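Side-chain contacts in glutathione S-transferase (PDB 4IVF), which binds two glutathione molecules per subunit and probably acts as a dimeric glutathione S-transferase: residues R142-T147 / L191-N196; R149-F154 / F179-W184; D172-A177 / G202-S207. All blocks are in the same frame, centred on the assembly; numbering follows the deposited sequence.

Contact 1 of 3, residues R142-T147 / L191-N196; sequences RYITDT and LEIDIN. With GSH (glutathione), chain I.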
loop_
_atom_site.group_PDB
_atom_site.type_symbol
_atom_site.label_atom_id
_atom_site.label_comp_id
_atom_site.label_asym_id
_atom_site.label_seq_id
_atom_site.Cartn_x
_atom_site.Cartn_y
_atom_site.Cartn_z
ATOM N N ARG F 142 -20.343 2.812 -6.987
ATOM C CA ARG F 142 -19.106 2.100 -7.328
ATOM C C ARG F 142 -18.260 1.777 -6.098
ATOM O O ARG F 142 -17.829 0.639 -5.919
ATOM C CB ARG F 142 -18.274 2.871 -8.355
ATOM C CG ARG F 142 -16.908 2.254 -8.647
ATOM C CD ARG F 142 -16.264 2.874 -9.892
ATOM N NE ARG F 142 -14.846 2.558 -9.989
ATOM C CZ ARG F 142 -14.359 1.423 -10.486
ATOM N NH1 ARG F 142 -15.173 0.479 -10.942
ATOM N NH2 ARG F 142 -13.054 1.229 -10.520
ATOM N N TYR F 143 -18.069 2.768 -5.233
ATOM C CA TYR F 143 -17.167 2.618 -4.093
ATOM C C TYR F 143 -17.772 1.958 -2.850
ATOM O O TYR F 143 -17.083 1.255 -2.116
ATOM C CB TYR F 143 -16.456 3.948 -3.793
ATOM C CG TYR F 143 -15.647 4.350 -4.996
ATOM C CD1 TYR F 143 -14.556 3.592 -5.387
ATOM C CD2 TYR F 143 -16.002 5.443 -5.783
ATOM C CE1 TYR F 143 -13.817 3.915 -6.503
ATOM C CE2 TYR F 143 -15.266 5.767 -6.909
ATOM C CZ TYR F 143 -14.173 4.993 -7.261
ATOM O OH TYR F 143 -13.423 5.281 -8.375
ATOM N N ILE F 144 -19.057 2.176 -2.619
ATOM C CA ILE F 144 -19.751 1.422 -1.600
ATOM C C ILE F 144 -19.694 -0.088 -1.938
ATOM O O ILE F 144 -19.392 -0.909 -1.073
ATOM C CB ILE F 144 -21.209 1.876 -1.483
ATOM C CG1 ILE F 144 -21.280 3.273 -0.870
ATOM C CG2 ILE F 144 -22.015 0.883 -0.663
ATOM C CD1 ILE F 144 -20.784 3.346 0.547
ATOM N N THR F 145 -19.971 -0.425 -3.197
ATOM C CA THR F 145 -19.981 -1.811 -3.660
ATOM C C THR F 145 -18.593 -2.448 -3.575
ATOM O O THR F 145 -18.441 -3.584 -3.118
ATOM C CB THR F 145 -20.498 -1.931 -5.104
ATOM O OG1 THR F 145 -21.883 -1.581 -5.148
ATOM C CG2 THR F 145 -20.352 -3.349 -5.596
ATOM N N ASP F 146 -17.576 -1.712 -4.001
ATOM C CA ASP F 146 -16.228 -2.249 -3.934
ATOM C C ASP F 146 -15.729 -2.311 -2.485
ATOM O O ASP F 146 -14.958 -3.199 -2.124
ATOM C CB ASP F 146 -15.266 -1.476 -4.836
ATOM C CG ASP F 146 -14.025 -2.288 -5.184
ATOM O OD1 ASP F 146 -14.170 -3.475 -5.547
ATOM O OD2 ASP F 146 -12.907 -1.747 -5.078
ATOM N N THR F 147 -16.175 -1.385 -1.645
ATOM C CA THR F 147 -15.845 -1.474 -0.223
ATOM C C THR F 147 -16.355 -2.777 0.396
ATOM O O THR F 147 -15.647 -3.431 1.176
ATOM C CB THR F 147 -16.410 -0.292 0.564
ATOM O OG1 THR F 147 -15.785 0.915 0.116
ATOM C CG2 THR F 147 -16.135 -0.468 2.044
ATOM N N LEU F 191 -20.984 5.023 7.002
ATOM C CA LEU F 191 -21.666 4.643 5.768
ATOM C C LEU F 191 -22.876 3.732 6.033
ATOM O O LEU F 191 -23.479 3.204 5.103
ATOM C CB LEU F 191 -20.704 3.934 4.818
ATOM C CG LEU F 191 -19.442 4.680 4.371
ATOM C CD1 LEU F 191 -18.486 3.698 3.695
ATOM C CD2 LEU F 191 -19.765 5.871 3.448
ATOM N N GLU F 192 -23.228 3.558 7.301
ATOM C CA GLU F 192 -24.293 2.629 7.685
ATOM C C GLU F 192 -24.040 1.200 7.198
ATOM O O GLU F 192 -24.968 0.438 6.944
ATOM C CB GLU F 192 -25.671 3.139 7.248
ATOM C CG GLU F 192 -25.992 4.449 7.893
ATOM C CD GLU F 192 -27.380 4.963 7.607
ATOM O OE1 GLU F 192 -28.013 4.575 6.603
ATOM O OE2 GLU F 192 -27.837 5.787 8.409
ATOM N N ILE F 193 -22.769 0.847 7.074
ATOM C CA ILE F 193 -22.397 -0.527 6.790
ATOM C C ILE F 193 -22.112 -1.253 8.106
ATOM O O ILE F 193 -21.155 -0.942 8.815
ATOM C CB ILE F 193 -21.183 -0.597 5.859
ATOM C CG1 ILE F 193 -21.559 -0.070 4.478
ATOM C CG2 ILE F 193 -20.683 -2.024 5.737
ATOM C CD1 ILE F 193 -20.345 0.154 3.568
ATOM N N ASP F 194 -22.974 -2.202 8.443
ATOM C CA ASP F 194 -22.811 -2.959 9.664
ATOM C C ASP F 194 -21.766 -4.034 9.391
ATOM O O ASP F 194 -21.963 -4.883 8.523
ATOM C CB ASP F 194 -24.150 -3.599 10.048
ATOM C CG ASP F 194 -24.110 -4.285 11.404
ATOM O OD1 ASP F 194 -23.031 -4.357 12.043
ATOM O OD2 ASP F 194 -25.172 -4.766 11.828
ATOM N N ILE F 195 -20.658 -4.001 10.127
ATOM C CA ILE F 195 -19.586 -4.966 9.908
ATOM C C ILE F 195 -20.006 -6.364 10.406
ATOM O O ILE F 195 -19.358 -7.362 10.106
ATOM C CB ILE F 195 -18.276 -4.508 10.579
ATOM C CG1 ILE F 195 -17.088 -5.327 10.072
ATOM C CG2 ILE F 195 -18.401 -4.584 12.092
ATOM C CD1 ILE F 195 -15.781 -5.005 10.757
ATOM N N ASN F 196 -21.111 -6.433 11.142
ATOM C CA ASN F 196 -21.567 -7.709 11.681
ATOM C C ASN F 196 -22.144 -8.629 10.619
ATOM O O ASN F 196 -22.270 -9.832 10.841
ATOM C CB ASN F 196 -22.553 -7.505 12.831
ATOM C CG ASN F 196 -21.855 -7.177 14.122
ATOM O OD1 ASN F 196 -20.729 -7.604 14.336
ATOM N ND2 ASN F 196 -22.506 -6.406 14.987
HETATM N N1 GSH I . -12.253 -4.369 -11.074
HETATM C CA1 GSH I . -11.583 -3.297 -11.760
HETATM C C1 GSH I . -12.495 -2.159 -11.873
HETATM O O11 GSH I . -12.085 -1.027 -12.217
HETATM O O12 GSH I . -13.704 -2.323 -11.617
HETATM C CB1 GSH I . -11.122 -3.771 -13.132
HETATM C CG1 GSH I . -10.057 -2.888 -13.659
HETATM C CD1 GSH I . -8.760 -3.117 -12.908
HETATM O OE1 GSH I . -8.560 -4.173 -12.295
HETATM N N2 GSH I . -7.717 -2.038 -12.916
HETATM C CA2 GSH I . -6.451 -2.193 -12.221
HETATM C C2 GSH I . -6.371 -1.203 -11.091
HETATM O O2 GSH I . -7.042 -0.174 -11.113
HETATM C CB2 GSH I . -5.371 -1.897 -13.158
HETATM S SG2 GSH I . -5.457 -3.014 -14.518
HETATM N N3 GSH I . -5.509 -1.441 -9.957
HETATM C CA3 GSH I . -5.501 -0.441 -8.905
HETATM C C3 GSH I . -4.308 -0.595 -8.049
HETATM O O31 GSH I . -3.193 -0.848 -8.564
HETATM O O32 GSH I . -4.431 -0.462 -6.801
#

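Contact 2 of 3, residues R149-F154 / F179-W184; sequences RIYGVF and FALLGW. With GSH (glutathione), chain T.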
loop_
_atom_site.group_PDB
_atom_site.type_symbol
_atom_site.label_atom_id
_atom_site.label_comp_id
_atom_site.label_asym_id
_atom_site.label_seq_id
_atom_site.Cartn_x
_atom_site.Cartn_y
_atom_site.Cartn_z
ATOM N N ARG F 149 -16.946 -5.482 -1.282
ATOM C CA ARG F 149 -16.161 -6.551 -1.874
ATOM C C ARG F 149 -14.938 -6.847 -0.998
ATOM O O ARG F 149 -14.655 -8.004 -0.678
ATOM C CB ARG F 149 -15.707 -6.189 -3.294
ATOM C CG ARG F 149 -15.037 -7.364 -4.018
ATOM C CD ARG F 149 -14.250 -6.948 -5.270
ATOM N NE ARG F 149 -13.059 -6.156 -4.960
ATOM C CZ ARG F 149 -11.878 -6.671 -4.614
ATOM N NH1 ARG F 149 -11.712 -7.990 -4.518
ATOM N NH2 ARG F 149 -10.865 -5.869 -4.341
ATOM N N ILE F 150 -14.240 -5.784 -0.598
ATOM C CA ILE F 150 -12.977 -5.891 0.123
ATOM C C ILE F 150 -13.115 -6.479 1.538
ATOM O O ILE F 150 -12.271 -7.243 1.991
ATOM C CB ILE F 150 -12.250 -4.525 0.153
ATOM C CG1 ILE F 150 -11.694 -4.210 -1.230
ATOM C CG2 ILE F 150 -11.106 -4.530 1.150
ATOM C CD1 ILE F 150 -11.323 -2.771 -1.404
ATOM N N TYR F 151 -14.191 -6.125 2.225
ATOM C CA TYR F 151 -14.461 -6.687 3.526
ATOM C C TYR F 151 -14.857 -8.151 3.411
ATOM O O TYR F 151 -14.560 -8.950 4.300
ATOM C CB TYR F 151 -15.510 -5.861 4.264
ATOM C CG TYR F 151 -14.886 -4.620 4.864
ATOM C CD1 TYR F 151 -14.926 -3.404 4.199
ATOM C CD2 TYR F 151 -14.207 -4.680 6.072
ATOM C CE1 TYR F 151 -14.328 -2.278 4.730
ATOM C CE2 TYR F 151 -13.606 -3.559 6.612
ATOM C CZ TYR F 151 -13.679 -2.360 5.938
ATOM O OH TYR F 151 -13.096 -1.239 6.475
ATOM N N GLY F 152 -15.501 -8.495 2.302
ATOM C CA GLY F 152 -15.795 -9.881 1.991
ATOM C C GLY F 152 -14.521 -10.692 1.841
ATOM O O GLY F 152 -14.459 -11.847 2.246
ATOM N N VAL F 153 -13.496 -10.081 1.264
ATOM C CA VAL F 153 -12.216 -10.754 1.088
ATOM C C VAL F 153 -11.554 -10.958 2.446
ATOM O O VAL F 153 -11.091 -12.058 2.766
ATOM C CB VAL F 153 -11.268 -9.951 0.170
ATOM C CG1 VAL F 153 -9.894 -10.617 0.102
ATOM C CG2 VAL F 153 -11.870 -9.797 -1.217
ATOM N N PHE F 154 -11.519 -9.899 3.250
ATOM C CA PHE F 154 -11.025 -10.014 4.621
ATOM C C PHE F 154 -11.799 -11.060 5.451
ATOM O O PHE F 154 -11.233 -11.678 6.356
ATOM C CB PHE F 154 -11.044 -8.660 5.326
ATOM C CG PHE F 154 -9.873 -7.767 4.986
ATOM C CD1 PHE F 154 -8.575 -8.112 5.375
ATOM C CD2 PHE F 154 -10.073 -6.557 4.317
ATOM C CE1 PHE F 154 -7.485 -7.269 5.076
ATOM C CE2 PHE F 154 -8.998 -5.705 4.013
ATOM C CZ PHE F 154 -7.702 -6.056 4.391
ATOM N N PHE F 179 -4.139 -4.245 12.659
ATOM C CA PHE F 179 -4.254 -2.885 13.157
ATOM C C PHE F 179 -4.519 -1.893 12.038
ATOM O O PHE F 179 -5.262 -0.940 12.222
ATOM C CB PHE F 179 -3.055 -2.524 14.024
ATOM C CG PHE F 179 -2.977 -3.343 15.281
ATOM C CD1 PHE F 179 -3.965 -3.234 16.247
ATOM C CD2 PHE F 179 -1.947 -4.248 15.480
ATOM C CE1 PHE F 179 -3.922 -3.991 17.405
ATOM C CE2 PHE F 179 -1.894 -5.013 16.624
ATOM C CZ PHE F 179 -2.890 -4.888 17.597
ATOM N N ALA F 180 -3.951 -2.151 10.867
ATOM C CA ALA F 180 -4.234 -1.358 9.670
ATOM C C ALA F 180 -5.705 -1.405 9.291
ATOM O O ALA F 180 -6.326 -0.364 9.055
ATOM C CB ALA F 180 -3.372 -1.827 8.494
ATOM N N LEU F 181 -6.259 -2.613 9.211
ATOM C CA LEU F 181 -7.660 -2.777 8.829
ATOM C C LEU F 181 -8.590 -2.104 9.851
ATOM O O LEU F 181 -9.602 -1.484 9.500
ATOM C CB LEU F 181 -8.004 -4.270 8.675
ATOM C CG LEU F 181 -9.464 -4.543 8.284
ATOM C CD1 LEU F 181 -9.770 -3.951 6.923
ATOM C CD2 LEU F 181 -9.790 -6.028 8.316
ATOM N N LEU F 182 -8.214 -2.217 11.116
ATOM C CA LEU F 182 -9.020 -1.732 12.234
ATOM C C LEU F 182 -9.327 -0.228 12.149
ATOM O O LEU F 182 -10.428 0.211 12.486
ATOM C CB LEU F 182 -8.299 -2.050 13.548
ATOM C CG LEU F 182 -8.994 -1.695 14.855
ATOM C CD1 LEU F 182 -10.359 -2.372 14.925
ATOM C CD2 LEU F 182 -8.126 -2.073 16.045
ATOM N N GLY F 183 -8.350 0.561 11.706
ATOM C CA GLY F 183 -8.542 1.997 11.605
ATOM C C GLY F 183 -9.728 2.326 10.715
ATOM O O GLY F 183 -10.527 3.185 11.055
ATOM N N TRP F 184 -9.839 1.618 9.589
ATOM C CA TRP F 184 -10.878 1.847 8.587
ATOM C C TRP F 184 -12.187 1.129 8.866
ATOM O O TRP F 184 -13.260 1.606 8.470
ATOM C CB TRP F 184 -10.373 1.463 7.199
ATOM C CG TRP F 184 -9.543 2.555 6.573
ATOM C CD1 TRP F 184 -8.188 2.704 6.642
ATOM C CD2 TRP F 184 -10.031 3.654 5.799
ATOM N NE1 TRP F 184 -7.798 3.836 5.955
ATOM C CE2 TRP F 184 -8.911 4.436 5.428
ATOM C CE3 TRP F 184 -11.305 4.049 5.370
ATOM C CZ2 TRP F 184 -9.029 5.590 4.647
ATOM C CZ3 TRP F 184 -11.424 5.209 4.595
ATOM C CH2 TRP F 184 -10.291 5.965 4.247
HETATM N N1 GSH T . -7.497 14.477 -0.693
HETATM C CA1 GSH T . -8.719 13.851 -0.248
HETATM C C1 GSH T . -9.741 13.947 -1.299
HETATM O O11 GSH T . -9.440 14.419 -2.419
HETATM O O12 GSH T . -10.906 13.545 -1.091
HETATM C CB1 GSH T . -9.196 14.430 1.088
HETATM C CG1 GSH T . -9.885 13.391 1.896
HETATM C CD1 GSH T . -8.926 12.338 2.455
HETATM O OE1 GSH T . -7.718 12.575 2.609
HETATM N N2 GSH T . -9.434 10.970 2.842
HETATM C CA2 GSH T . -8.511 9.975 3.365
HETATM C C2 GSH T . -8.335 8.872 2.359
HETATM O O2 GSH T . -9.258 8.579 1.612
HETATM C CB2 GSH T . -9.054 9.383 4.586
HETATM S SG2 GSH T . -9.446 10.629 5.762
HETATM N N3 GSH T . -7.086 8.135 2.270
HETATM C CA3 GSH T . -6.972 7.076 1.287
HETATM C C3 GSH T . -6.102 5.995 1.790
HETATM O O31 GSH T . -5.997 5.762 3.020
HETATM O O32 GSH T . -5.450 5.308 0.956
#

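Contact 3 of 3, residues D172-A177 / G202-S207; sequences DRYTVA and GKWYDS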
loop_
_atom_site.group_PDB
_atom_site.type_symbol
_atom_site.label_atom_id
_atom_site.label_comp_id
_atom_site.label_asym_id
_atom_site.label_seq_id
_atom_site.Cartn_x
_atom_site.Cartn_y
_atom_site.Cartn_z
ATOM N N ASP F 172 -1.451 -16.859 14.970
ATOM C CA ASP F 172 -1.945 -16.810 16.343
ATOM C C ASP F 172 -1.735 -15.461 17.029
ATOM O O ASP F 172 -1.709 -15.375 18.249
ATOM C CB ASP F 172 -1.259 -17.899 17.172
ATOM C CG ASP F 172 0.259 -17.740 17.212
ATOM O OD1 ASP F 172 0.816 -16.988 16.383
ATOM O OD2 ASP F 172 0.902 -18.377 18.076
ATOM N N ARG F 173 -1.574 -14.400 16.263
ATOM C CA ARG F 173 -1.368 -13.108 16.896
ATOM C C ARG F 173 -1.892 -11.977 16.029
ATOM O O ARG F 173 -1.969 -12.105 14.809
ATOM C CB ARG F 173 0.119 -12.902 17.224
ATOM C CG ARG F 173 0.997 -12.592 16.015
ATOM C CD ARG F 173 2.451 -13.015 16.238
ATOM N NE ARG F 173 2.528 -14.455 16.455
ATOM C CZ ARG F 173 3.651 -15.146 16.622
ATOM N NH1 ARG F 173 4.834 -14.543 16.584
ATOM N NH2 ARG F 173 3.580 -16.456 16.821
ATOM N N TYR F 174 -2.273 -10.875 16.663
ATOM C CA TYR F 174 -2.541 -9.647 15.920
ATOM C C TYR F 174 -1.234 -9.149 15.334
ATOM O O TYR F 174 -0.187 -9.219 15.971
ATOM C CB TYR F 174 -3.141 -8.567 16.821
ATOM C CG TYR F 174 -4.535 -8.874 17.310
ATOM C CD1 TYR F 174 -5.587 -9.027 16.413
ATOM C CD2 TYR F 174 -4.808 -8.993 18.673
ATOM C CE1 TYR F 174 -6.873 -9.301 16.857
ATOM C CE2 TYR F 174 -6.090 -9.271 19.126
ATOM C CZ TYR F 174 -7.116 -9.419 18.210
ATOM O OH TYR F 174 -8.392 -9.680 18.641
ATOM N N THR F 175 -1.287 -8.688 14.097
ATOM C CA THR F 175 -0.136 -8.084 13.457
ATOM C C THR F 175 -0.512 -6.686 12.960
ATOM O O THR F 175 -1.638 -6.220 13.188
ATOM C CB THR F 175 0.325 -8.925 12.259
ATOM O OG1 THR F 175 -0.770 -9.081 11.342
ATOM C CG2 THR F 175 0.824 -10.301 12.728
ATOM N N VAL F 176 0.416 -6.030 12.263
ATOM C CA VAL F 176 0.147 -4.697 11.731
ATOM C C VAL F 176 -0.989 -4.763 10.709
ATOM O O VAL F 176 -1.681 -3.779 10.476
ATOM C CB VAL F 176 1.408 -4.042 11.086
ATOM C CG1 VAL F 176 2.437 -3.665 12.146
ATOM C CG2 VAL F 176 2.032 -4.962 10.048
ATOM N N ALA F 177 -1.183 -5.927 10.099
ATOM C CA ALA F 177 -2.248 -6.055 9.117
ATOM C C ALA F 177 -3.612 -5.873 9.787
ATOM O O ALA F 177 -4.472 -5.170 9.270
ATOM C CB ALA F 177 -2.159 -7.389 8.385
ATOM N N GLY F 202 -16.936 -9.352 12.444
ATOM C CA GLY F 202 -17.665 -8.863 13.599
ATOM C C GLY F 202 -17.063 -9.280 14.926
ATOM O O GLY F 202 -16.982 -8.476 15.839
ATOM N N LYS F 203 -16.645 -10.540 15.048
ATOM C CA LYS F 203 -16.033 -11.029 16.289
ATOM C C LYS F 203 -14.621 -10.475 16.462
ATOM O O LYS F 203 -14.214 -10.081 17.560
ATOM C CB LYS F 203 -15.977 -12.562 16.299
ATOM C CG LYS F 203 -17.311 -13.267 16.429
ATOM C CD LYS F 203 -17.171 -14.744 16.053
ATOM C CE LYS F 203 -18.278 -15.601 16.658
ATOM N NZ LYS F 203 -17.754 -16.707 17.542
ATOM N N TRP F 204 -13.877 -10.483 15.365
ATOM C CA TRP F 204 -12.534 -9.927 15.306
ATOM C C TRP F 204 -12.572 -8.447 15.710
ATOM O O TRP F 204 -11.796 -7.998 16.567
ATOM C CB TRP F 204 -11.994 -10.117 13.884
ATOM C CG TRP F 204 -10.792 -9.292 13.499
ATOM C CD1 TRP F 204 -9.486 -9.652 13.609
ATOM C CD2 TRP F 204 -10.801 -7.994 12.892
ATOM N NE1 TRP F 204 -8.675 -8.652 13.128
ATOM C CE2 TRP F 204 -9.459 -7.620 12.688
ATOM C CE3 TRP F 204 -11.819 -7.100 12.517
ATOM C CZ2 TRP F 204 -9.099 -6.392 12.124
ATOM C CZ3 TRP F 204 -11.457 -5.874 11.968
ATOM C CH2 TRP F 204 -10.112 -5.539 11.769
ATOM N N TYR F 205 -13.504 -7.704 15.120
ATOM C CA TYR F 205 -13.684 -6.291 15.455
ATOM C C TYR F 205 -14.038 -6.088 16.933
ATOM O O TYR F 205 -13.419 -5.273 17.625
ATOM C CB TYR F 205 -14.763 -5.669 14.557
ATOM C CG TYR F 205 -14.935 -4.166 14.741
ATOM C CD1 TYR F 205 -13.982 -3.273 14.265
ATOM C CD2 TYR F 205 -16.047 -3.648 15.381
ATOM C CE1 TYR F 205 -14.130 -1.907 14.425
ATOM C CE2 TYR F 205 -16.208 -2.293 15.536
ATOM C CZ TYR F 205 -15.238 -1.423 15.063
ATOM O OH TYR F 205 -15.390 -0.069 15.223
ATOM N N ASP F 206 -15.026 -6.838 17.411
ATOM C CA ASP F 206 -15.466 -6.724 18.803
ATOM C C ASP F 206 -14.330 -7.053 19.774
ATOM O O ASP F 206 -14.207 -6.432 20.838
ATOM C CB ASP F 206 -16.683 -7.627 19.097
ATOM C CG ASP F 206 -17.929 -7.226 18.310
ATOM O OD1 ASP F 206 -18.023 -6.058 17.865
ATOM O OD2 ASP F 206 -18.824 -8.093 18.141
ATOM N N SER F 207 -13.516 -8.040 19.412
ATOM C CA SER F 207 -12.379 -8.433 20.243
ATOM C C SER F 207 -11.336 -7.321 20.370
ATOM O O SER F 207 -10.815 -7.063 21.461
ATOM C CB SER F 207 -11.727 -9.697 19.689
ATOM O OG SER F 207 -12.523 -10.827 19.982
#

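Contact 1 of 3, residues R142-T147 / L191-N196
In the all-helical C-terminal domain of the glutathione S-transferase fold, Ile144 of helix 137-159 packs against Leu191 in the loop between helices 176-185 and 199-209. Ile144 CD1 does the touching. It lies 3.9 Å from Leu191 CD1, with Leu191 CD2 almost as near, and the two side chains lie alongside, running opposite ways. Ile193 CD1 approaches the same methyl, at 4.4 Å from Ile144 CD1, so one isoleucine tip is met by two branched side chains of the loop. A turn further on, Thr147 OG1 donates to Tyr143 O at 2.6 Å; Thr147 N reaches that oxygen from the opposite face of the carbonyl.

Another flank of the helix serves glutathione. With CG anti to the backbone N (chi1 174°), the Arg142 chain runs out extended, its CG 4.0 Å above the plane of the Tyr143 ring, over the centre. The guanidinium then grips the gamma-glutamyl carboxylate end-on, Arg142 NH1 to glutathione O12 at 3.2 Å and Arg142 NH2 to glutathione O11 at 3.0 Å. Gln124 OE1 of the second subunit accepts from both Arg142 NH2 and Tyr143 OH. Asn17 and Arg57 of the second subunit also bind this glutathione, an intersubunit ligand site at the dimer interface.

Contact 2 of 3, residues R149-F154 / F179-W184
Leu181 of helix 176-185 points head-on at Phe154 of helix 137-159 in the buried core of the GST C-terminal helical domain. The segment axes stay 13.0 Å apart and run at 143° to each other, closer to antiparallel than parallel, so long side chains span the gap. The Leu181 side chain leaves its backbone nitrogen directly behind it (chi1 180°), which carries both methyls to the phenyl ring. Leu181 CD1 lies over one face, offset toward the rim, 3.8 Å from the Phe154 ring centroid and 25° off its normal: a CH-pi contact. Leu181 CD2 meets the same ring near Phe154 CG and Phe154 CD1, 3.8 Å from Phe154 CG.

Tyr151 crosses Leu181 at a slant, its CE2 3.9 Å from Leu181 CD1, so this one methyl touches two aromatic rings. The hydroxyl ends beside the backbone of Trp184, with Tyr151 OH 3.5 Å from Trp184 O. Gln122 of helix 102-131 ties the pair together, its OE1 bonded to Tyr151 OH and its NE2 to Trp184 O.

From there the Trp184 indole extends to the ligand. Its NE1 is bonded to Asn17 OD1, and Asn17 ND2 in turn holds the glutathione. The six-membered ring borders this glutathione, with Trp184 CZ2 3.4 Å from its O31 and Trp184 CH2 3.7 Å from its CB2.

Contact 3 of 3, residues D172-A177 / G202-S207
Tyr174 and Trp204 bring the approach to helix 176-185 against helix 199-209, within the helical C-terminal domain of the GST fold. The contact between the two segments is small, burying 127 Å² in all, and no hydrogen bond crosses it. Its aromatic part is an edge contact on the tyrosine side: Trp204 CD1 lies at the rim of the phenol, near its plane, with Tyr174 CE1 4.2 Å from Trp204 CD1 and just as far from Trp204 NE1. Trp204 turns its indole opposite the backbone N and beside the carbonyl carbon (chi1 164°), which brings the pyrrole side toward the tyrosine. Next to this, the phenol oxygen rests on a serine methylene one helical turn further along, Tyr174 OH lying 3.5 Å from Ser207 CB. A second aromatic partner, Tyr168, meets the Tyr174 ring edge-to-face.

The polar interactions gather at the start of helix 176-185. Thr175 is the N-cap residue, and its OG1 accepts a weak bond from Ala177 N at 3.4 Å. Asp178 OD1 accepts from Thr175 N, consistent with the S/T-x-x-D N-capping signature known from this helix in GSTs, while Asp178 OD2 accepts from Trp204 NE1. One aspartate thus joins the helix start to the indole packed beside Tyr174.

The charged part is a salt bridge between neighbours. Arg173 approaches side-on and puts two nitrogens on a single oxygen, which lies nearly in the guanidinium plane. Arg173 NH2 uses the syn lone pair of Asp172 OD1 at 2.8 Å, whereas Arg173 NE meets Asp172 OD1 from above the carboxylate plane at 3.1 Å.

The three contacts lie within the C-terminal helical domain. Contacts 1 and 2 share helix 137-159, their centres about 11 Å apart; contacts 2 and 3 share helix 176-185 at the same spacing. Trp204 joins the latter pair, its CH2 3.5 Å from Leu181 CD2, and Phe179 CZ lies 3.8 Å from Tyr174 CB. Contacts 1 and 3, about 19 Å apart between centres, meet where Ile195 CD1 is 4.0 Å from Tyr205 CB. Glutathione connects contacts 1 and 2 through the dimer: the molecule beside Trp184 is also bonded by Arg142 of the second subunit. Contact 3 lies away from both glutathione sites.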